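Local structure of isomaltodextranase (Arthrobacter globiformis, 5AWO) at residues A[275-278]-A[279-283]; A[187-190]-A[191-195]; A[334-338]-A[339-343]. The protein hydrolyses (1->6)-alpha-D-glucosidic linkages in polysaccharides, removing successive isomaltose units from the non-reducing ends of the chains. One frame throughout, in Å; residues are numbered along the deposited sequence.

Contact 1. Residues A[275-278]-A[279-283]; sequences WDRL and SGMRQ
Ser279 N and Gly280 N turn back on the last turn of helix 274-279, bonding Trp275 O (2.8 Å) and Asp276 O (2.8 Å) respectively, before the chain breaks away through Met281, whose phi is positive. The next amide also points back, but to a side chain: Met281 N donates to Asp276 OD1 at 3.2 Å, reaching the oxygen from above the carboxylate plane, 45° out of it. The carboxylate is brought there by a chi1 of -167°, with Asp276 CG turned away from its backbone N and toward Gly280. On another flank, Ser279 CB sits over one face of the Trp275 indole in a CH-pi contact, 3.5 Å from Trp275 CE2 and displaced toward the rim. A water in the plane of the same ring accepts from Trp275 NE1 at 3.0 Å. Its second neighbour, Ser279 OG, is 2.7 Å away, so the water ties the indole edge to the hydroxyl, which is also bonded to Arg412. The third pairing brings sulfur onto a cation: Met281 SD lies over one face of the Arg277 guanidinium, 3.6 Å from Arg277 NE, and the two side chains cross at about a right angle. Arg277 NH1 is held by the carbonyl of Asp269, which helps to fix the planar group beneath the thioether. Farther along, Gln283 NE2 donates to Ser279 O at 3.0 Å, while Gln283 OE1 meets Arg412, so this arginine binds two residues of the turn. The turn meets several elements of the fold: Leu278 and Ser279 pack on helix 295-302, whereas Trp275 touches helix 326-339 and stacks its ring with that of His458.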
loop_
_atom_site.group_PDB
_atom_site.type_symbol
_atom_site.label_atom_id
_atom_site.label_comp_id
_atom_site.label_asym_id
_atom_site.label_seq_id
_atom_site.Cartn_x
_atom_site.Cartn_y
_atom_site.Cartn_z
ATOM N N TRP A 275 1.347 16.628 -15.023
ATOM C CA TRP A 275 1.731 15.432 -15.764
ATOM C C TRP A 275 3.196 15.047 -15.597
ATOM O O TRP A 275 3.488 13.857 -15.468
ATOM C CB TRP A 275 1.380 15.606 -17.251
ATOM C CG TRP A 275 1.551 14.307 -17.987
ATOM C CD1 TRP A 275 2.603 13.901 -18.718
ATOM C CD2 TRP A 275 0.628 13.221 -17.983
ATOM N NE1 TRP A 275 2.408 12.620 -19.183
ATOM C CE2 TRP A 275 1.183 12.189 -18.755
ATOM C CE3 TRP A 275 -0.635 13.036 -17.411
ATOM C CZ2 TRP A 275 0.533 10.965 -18.938
ATOM C CZ3 TRP A 275 -1.283 11.840 -17.604
ATOM C CH2 TRP A 275 -0.704 10.826 -18.382
ATOM N N ASP A 276 4.115 16.000 -15.561
ATOM C CA ASP A 276 5.505 15.627 -15.454
ATOM C C ASP A 276 5.803 14.876 -14.145
ATOM O O ASP A 276 6.563 13.940 -14.140
ATOM C CB ASP A 276 6.451 16.823 -15.650
ATOM C CG ASP A 276 7.901 16.392 -15.851
ATOM O OD1 ASP A 276 8.177 15.541 -16.713
ATOM O OD2 ASP A 276 8.764 16.842 -15.074
ATOM N N ARG A 277 5.128 15.242 -13.054
ATOM C CA ARG A 277 5.309 14.520 -11.803
ATOM C C ARG A 277 4.542 13.186 -11.789
ATOM O O ARG A 277 5.014 12.226 -11.162
ATOM C CB ARG A 277 4.912 15.378 -10.620
ATOM C CG ARG A 277 5.979 16.439 -10.336
ATOM C CD ARG A 277 6.998 15.883 -9.334
ATOM N NE ARG A 277 8.223 16.602 -9.431
ATOM C CZ ARG A 277 9.255 16.448 -8.645
ATOM N NH1 ARG A 277 9.190 15.672 -7.575
ATOM N NH2 ARG A 277 10.350 17.125 -8.901
ATOM N N LEU A 278 3.432 13.102 -12.505
ATOM C CA LEU A 278 2.678 11.858 -12.568
ATOM C C LEU A 278 3.323 10.794 -13.449
ATOM O O LEU A 278 3.203 9.593 -13.152
ATOM C CB LEU A 278 1.251 12.130 -13.046
ATOM C CG LEU A 278 0.232 10.997 -12.804
ATOM C CD1 LEU A 278 -0.233 10.989 -11.357
ATOM C CD2 LEU A 278 -0.952 11.105 -13.757
ATOM N N SER A 279 3.967 11.217 -14.534
ATOM C CA SER A 279 4.387 10.314 -15.602
ATOM C C SER A 279 5.759 10.597 -16.195
ATOM O O SER A 279 6.253 9.797 -16.978
ATOM C CB SER A 279 3.302 10.379 -16.689
ATOM O OG SER A 279 3.451 9.382 -17.687
ATOM N N GLY A 280 6.363 11.719 -15.819
ATOM C CA GLY A 280 7.631 12.166 -16.414
ATOM C C GLY A 280 8.824 12.035 -15.497
ATOM O O GLY A 280 8.958 11.059 -14.744
ATOM N N MET A 281 9.731 13.004 -15.627
ATOM C CA MET A 281 11.001 13.117 -14.882
ATOM C C MET A 281 12.064 12.170 -15.380
ATOM O O MET A 281 13.076 12.600 -15.955
ATOM C CB MET A 281 10.818 12.968 -13.372
ATOM C CG MET A 281 9.941 14.040 -12.768
ATOM S SD MET A 281 9.453 13.688 -11.067
ATOM C CE MET A 281 8.354 12.320 -11.341
ATOM N N ARG A 282 11.876 10.891 -15.120
ATOM C CA ARG A 282 12.753 9.817 -15.599
ATOM C C ARG A 282 11.947 8.540 -15.449
ATOM O O ARG A 282 11.085 8.454 -14.563
ATOM C CB ARG A 282 14.051 9.691 -14.799
ATOM C CG ARG A 282 13.872 9.511 -13.294
ATOM C CD ARG A 282 15.138 9.151 -12.528
ATOM N NE ARG A 282 14.895 9.179 -11.074
ATOM C CZ ARG A 282 14.622 8.138 -10.285
ATOM N NH1 ARG A 282 14.576 6.889 -10.718
ATOM N NH2 ARG A 282 14.342 8.393 -9.012
ATOM N N GLN A 283 12.233 7.553 -16.276
ATOM C CA GLN A 283 11.556 6.287 -16.232
ATOM C C GLN A 283 12.411 5.193 -15.631
ATOM O O GLN A 283 11.889 4.127 -15.282
ATOM C CB GLN A 283 11.116 5.891 -17.641
ATOM C CG GLN A 283 10.425 6.987 -18.433
ATOM C CD GLN A 283 9.156 7.490 -17.771
ATOM O OE1 GLN A 283 8.328 6.706 -17.322
ATOM N NE2 GLN A 283 8.997 8.784 -17.720
HETATM O O HOH W 1 3.928 10.284 -20.186
#

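Contact 2. Residues A[187-190]-A[191-195]; sequences VRYF and KDLGV
Leu193 CD1 settles over one face of the Tyr189 ring in a CH-pi contact, 4.1 Å from the ring centroid and only 16° off its normal. The same methyl lies 4.1 Å from Phe190 CD1, so one leucine branch serves two neighbouring aromatics. These rings are turned against each other: Tyr189 CD2 lies over the centre of the Phe190 face, while Phe190 CZ sits at the edge of the tyrosine ring. Beyond them, Val195 CG2 packs against Phe190 CB at 4.3 Å. Leu193 is placed by a last helical bond, Leu193 N to Tyr189 O at 3.2 Å, and Val195 by the way the helix ends. Gly194 takes up a positive phi of 98°, and two bonds run back into the last turn, Val195 N to Phe190 O at 3.2 Å and Gly194 N to Lys191 O at 3.0 Å. This is a Schellman motif, and it brings Val195 back against the helix it has just left.

The outer flank is polar. Arg188 NE and Lys191 NZ, like charges 4.4 Å apart, share a water at the guanidinium edge; it accepts from Arg188 NE at 3.1 Å and more weakly from the lysine. The two charges probably disfavour each other, but Lys191 NZ also donates to the carbonyl of Ala236, which should ease the strain and hold the ammonium in place. At the tip of the tyrosine, Tyr189 OH is hydrogen-bonded to Ile96 O. The contact closes helix 179-192 ahead of strand 197-200 of the parallel barrel. Phe190 and Val195 face strand 120-124, Tyr189 and Leu193 rest on Trp107 of helix 107-116, and Val187 on the other neighbour, helix 223-237.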
loop_
_atom_site.group_PDB
_atom_site.type_symbol
_atom_site.label_atom_id
_atom_site.label_comp_id
_atom_site.label_asym_id
_atom_site.label_seq_id
_atom_site.Cartn_x
_atom_site.Cartn_y
_atom_site.Cartn_z
ATOM N N VAL A 187 4.673 6.922 19.348
ATOM C CA VAL A 187 3.714 6.270 18.466
ATOM C C VAL A 187 2.368 6.118 19.200
ATOM O O VAL A 187 1.318 6.480 18.675
ATOM C CB VAL A 187 4.268 4.961 17.926
ATOM C CG1 VAL A 187 3.208 4.206 17.153
ATOM C CG2 VAL A 187 5.473 5.241 17.034
ATOM N N ARG A 188 2.418 5.587 20.423
ATOM C CA ARG A 188 1.172 5.471 21.207
ATOM C C ARG A 188 0.540 6.795 21.600
ATOM O O ARG A 188 -0.676 6.881 21.701
ATOM C CB ARG A 188 1.385 4.585 22.429
ATOM C CG ARG A 188 1.669 3.138 22.101
ATOM C CD ARG A 188 1.437 2.184 23.263
ATOM N NE ARG A 188 1.879 0.823 22.965
ATOM C CZ ARG A 188 3.061 0.300 23.300
ATOM N NH1 ARG A 188 3.973 0.986 23.974
ATOM N NH2 ARG A 188 3.337 -0.955 22.966
ATOM N N TYR A 189 1.334 7.830 21.781
ATOM C CA TYR A 189 0.826 9.164 22.027
ATOM C C TYR A 189 -0.150 9.605 20.938
ATOM O O TYR A 189 -1.262 10.061 21.218
ATOM C CB TYR A 189 1.994 10.115 22.150
ATOM C CG TYR A 189 1.717 11.594 22.209
ATOM C CD1 TYR A 189 1.288 12.215 23.392
ATOM C CD2 TYR A 189 1.929 12.396 21.091
ATOM C CE1 TYR A 189 1.080 13.569 23.440
ATOM C CE2 TYR A 189 1.742 13.754 21.138
ATOM C CZ TYR A 189 1.313 14.352 22.319
ATOM O OH TYR A 189 1.136 15.734 22.375
ATOM N N PHE A 190 0.237 9.423 19.681
ATOM C CA PHE A 190 -0.687 9.768 18.602
ATOM C C PHE A 190 -1.842 8.795 18.486
ATOM O O PHE A 190 -2.992 9.201 18.316
ATOM C CB PHE A 190 0.081 9.915 17.268
ATOM C CG PHE A 190 1.005 11.114 17.252
ATOM C CD1 PHE A 190 0.488 12.378 17.415
ATOM C CD2 PHE A 190 2.375 10.988 17.093
ATOM C CE1 PHE A 190 1.325 13.481 17.419
ATOM C CE2 PHE A 190 3.208 12.089 17.091
ATOM C CZ PHE A 190 2.680 13.341 17.272
ATOM N N LYS A 191 -1.559 7.500 18.590
ATOM C CA LYS A 191 -2.619 6.498 18.519
ATOM C C LYS A 191 -3.708 6.807 19.555
ATOM O O LYS A 191 -4.903 6.742 19.286
ATOM C CB LYS A 191 -2.068 5.118 18.796
ATOM C CG LYS A 191 -3.139 4.051 18.828
ATOM C CD LYS A 191 -2.764 2.894 19.705
ATOM C CE LYS A 191 -1.654 2.095 19.117
ATOM N NZ LYS A 191 -1.348 0.951 20.030
ATOM N N ASP A 192 -3.273 7.135 20.762
ATOM C CA ASP A 192 -4.195 7.370 21.874
ATOM C C ASP A 192 -5.035 8.625 21.673
ATOM O O ASP A 192 -6.197 8.674 22.136
ATOM C CB ASP A 192 -3.391 7.485 23.164
ATOM C CG ASP A 192 -2.789 6.169 23.618
ATOM O OD1 ASP A 192 -3.158 5.112 23.134
ATOM O OD2 ASP A 192 -1.866 6.220 24.494
ATOM N N LEU A 193 -4.461 9.642 21.032
ATOM C CA LEU A 193 -5.183 10.863 20.644
ATOM C C LEU A 193 -6.305 10.597 19.644
ATOM O O LEU A 193 -7.133 11.493 19.401
ATOM C CB LEU A 193 -4.218 11.929 20.107
ATOM C CG LEU A 193 -3.314 12.647 21.104
ATOM C CD1 LEU A 193 -2.133 13.331 20.437
ATOM C CD2 LEU A 193 -4.077 13.660 21.948
ATOM N N GLY A 194 -6.366 9.386 19.110
ATOM C CA GLY A 194 -7.403 8.986 18.183
ATOM C C GLY A 194 -6.967 9.085 16.735
ATOM O O GLY A 194 -7.806 9.095 15.842
ATOM N N VAL A 195 -5.663 9.090 16.503
ATOM C CA VAL A 195 -5.103 9.153 15.138
ATOM C C VAL A 195 -5.088 7.774 14.468
ATOM O O VAL A 195 -4.491 6.836 14.987
ATOM C CB VAL A 195 -3.676 9.722 15.241
ATOM C CG1 VAL A 195 -2.929 9.629 13.919
ATOM C CG2 VAL A 195 -3.702 11.145 15.711
HETATM O O HOH W 2 0.711 -1.224 21.001
#

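Contact 3. Residues A[334-338]-A[339-343]; sequences NLMVA and AGSPL
Gly340 N comes down on a face of the Val337 carbonyl group, 65° out of its plane, at 3.1 Å from Val337 O. Ser341 N instead reaches Met336 O at 3.0 Å, tilted only 18° from the plane of that carbonyl. Together these bonds form a Schellman motif: Gly340, with a positive phi, ends helix 326-339 and directs the chain into strand 343-345, the eighth strand of the parallel (beta/alpha)8 barrel. One residue earlier, Ala339 N still makes the helical bond to Leu335 O at 3.1 Å.

The apolar part of the contact is carried by Leu343. With chi1 at -54° the branch turns away from its own carbonyl and back toward the helix, where Leu343 CD2 touches Met336 CB at 3.7 Å and Val337 CG2 at 3.8 Å. The same methyl therefore spans two successive residues of the last turn. Every residue touching here is buried. Leu335, Ala339 and Ser341 pack on Phe299 of helix 295-302, and Val337 and Leu343 on helix 362-370, while the strand begins by bonding its backbone to Tyr40 of the first barrel strand. Ser341 OG, which accepts from Gly315 N, donates to Pro342 O at 2.9 Å, in the carbonyl plane and on a lone pair.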
loop_
_atom_site.group_PDB
_atom_site.type_symbol
_atom_site.label_atom_id
_atom_site.label_comp_id
_atom_site.label_asym_id
_atom_site.label_seq_id
_atom_site.Cartn_x
_atom_site.Cartn_y
_atom_site.Cartn_z
ATOM N N ASN A 334 -7.653 7.785 -11.601
ATOM C CA ASN A 334 -7.771 6.400 -12.036
ATOM C C ASN A 334 -6.516 5.576 -11.713
ATOM O O ASN A 334 -6.604 4.380 -11.363
ATOM C CB ASN A 334 -8.046 6.329 -13.542
ATOM C CG ASN A 334 -9.452 6.740 -13.929
ATOM O OD1 ASN A 334 -10.365 6.774 -13.094
ATOM N ND2 ASN A 334 -9.636 7.071 -15.213
ATOM N N LEU A 335 -5.340 6.183 -11.807
ATOM C CA LEU A 335 -4.117 5.469 -11.468
ATOM C C LEU A 335 -4.064 5.130 -9.986
ATOM O O LEU A 335 -3.709 4.009 -9.609
ATOM C CB LEU A 335 -2.878 6.303 -11.855
ATOM C CG LEU A 335 -1.524 5.652 -11.537
ATOM C CD1 LEU A 335 -1.301 4.329 -12.255
ATOM C CD2 LEU A 335 -0.365 6.629 -11.868
ATOM N N MET A 336 -4.396 6.093 -9.136
ATOM C CA MET A 336 -4.360 5.847 -7.687
ATOM C C MET A 336 -5.333 4.726 -7.328
ATOM O O MET A 336 -5.003 3.817 -6.550
ATOM C CB MET A 336 -4.699 7.118 -6.878
ATOM C CG MET A 336 -3.809 8.331 -7.149
ATOM S SD MET A 336 -2.062 8.011 -6.834
ATOM C CE MET A 336 -1.429 9.632 -7.250
ATOM N N VAL A 337 -6.529 4.794 -7.894
ATOM C CA VAL A 337 -7.532 3.771 -7.602
ATOM C C VAL A 337 -7.103 2.404 -8.154
ATOM O O VAL A 337 -7.192 1.361 -7.465
ATOM C CB VAL A 337 -8.928 4.177 -8.129
ATOM C CG1 VAL A 337 -9.921 3.021 -8.053
ATOM C CG2 VAL A 337 -9.411 5.386 -7.380
ATOM N N ALA A 338 -6.621 2.359 -9.391
ATOM C CA ALA A 338 -6.181 1.100 -9.992
ATOM C C ALA A 338 -5.148 0.402 -9.119
ATOM O O ALA A 338 -5.154 -0.835 -8.979
ATOM C CB ALA A 338 -5.629 1.329 -11.387
ATOM N N ALA A 339 -4.241 1.175 -8.527
ATOM C CA ALA A 339 -3.143 0.606 -7.786
ATOM C C ALA A 339 -3.469 0.319 -6.313
ATOM O O ALA A 339 -2.636 -0.259 -5.589
ATOM C CB ALA A 339 -1.942 1.534 -7.882
ATOM N N GLY A 340 -4.680 0.648 -5.865
ATOM C CA GLY A 340 -5.045 0.455 -4.464
ATOM C C GLY A 340 -4.425 1.443 -3.515
ATOM O O GLY A 340 -4.392 1.245 -2.294
ATOM N N SER A 341 -3.955 2.562 -4.042
ATOM C CA SER A 341 -3.265 3.548 -3.242
ATOM C C SER A 341 -4.201 4.277 -2.317
ATOM O O SER A 341 -5.394 4.384 -2.578
ATOM C CB SER A 341 -2.643 4.578 -4.202
ATOM O OG SER A 341 -1.947 5.644 -3.573
ATOM N N PRO A 342 -3.653 4.891 -1.262
ATOM C CA PRO A 342 -4.395 5.990 -0.632
ATOM C C PRO A 342 -4.892 7.011 -1.654
ATOM O O PRO A 342 -4.229 7.236 -2.696
ATOM C CB PRO A 342 -3.344 6.664 0.260
ATOM C CG PRO A 342 -2.034 6.238 -0.329
ATOM C CD PRO A 342 -2.272 4.827 -0.758
ATOM N N LEU A 343 -6.033 7.606 -1.350
ATOM C CA LEU A 343 -6.621 8.661 -2.176
ATOM C C LEU A 343 -6.485 9.912 -1.351
ATOM O O LEU A 343 -7.317 10.185 -0.481
ATOM C CB LEU A 343 -8.081 8.330 -2.536
ATOM C CG LEU A 343 -8.267 6.961 -3.197
ATOM C CD1 LEU A 343 -9.741 6.673 -3.431
ATOM C CD2 LEU A 343 -7.464 6.813 -4.481
#

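Overall arrangement
All three contacts lie where a helix gives way to a loop, but at different depths. Contact 3 is wholly buried, its centre about 9 Å from that of the chain; contacts 1 and 2 are partly buried, at about 20 and 21 Å. Contacts 2 and 3 share the Schellman ending and lead toward strands of the same parallel sheet. Contact 1 has a carboxylate taking an amide beyond its helix and leads to another helix. The core contact relies on backbone bonds and methyl packing, while the two outer ones add water-bridged polar groups. The nearest atoms of contacts 1 and 3 are about 4 Å apart, and both contacts pack on helix 295-302; contact 2 stands apart.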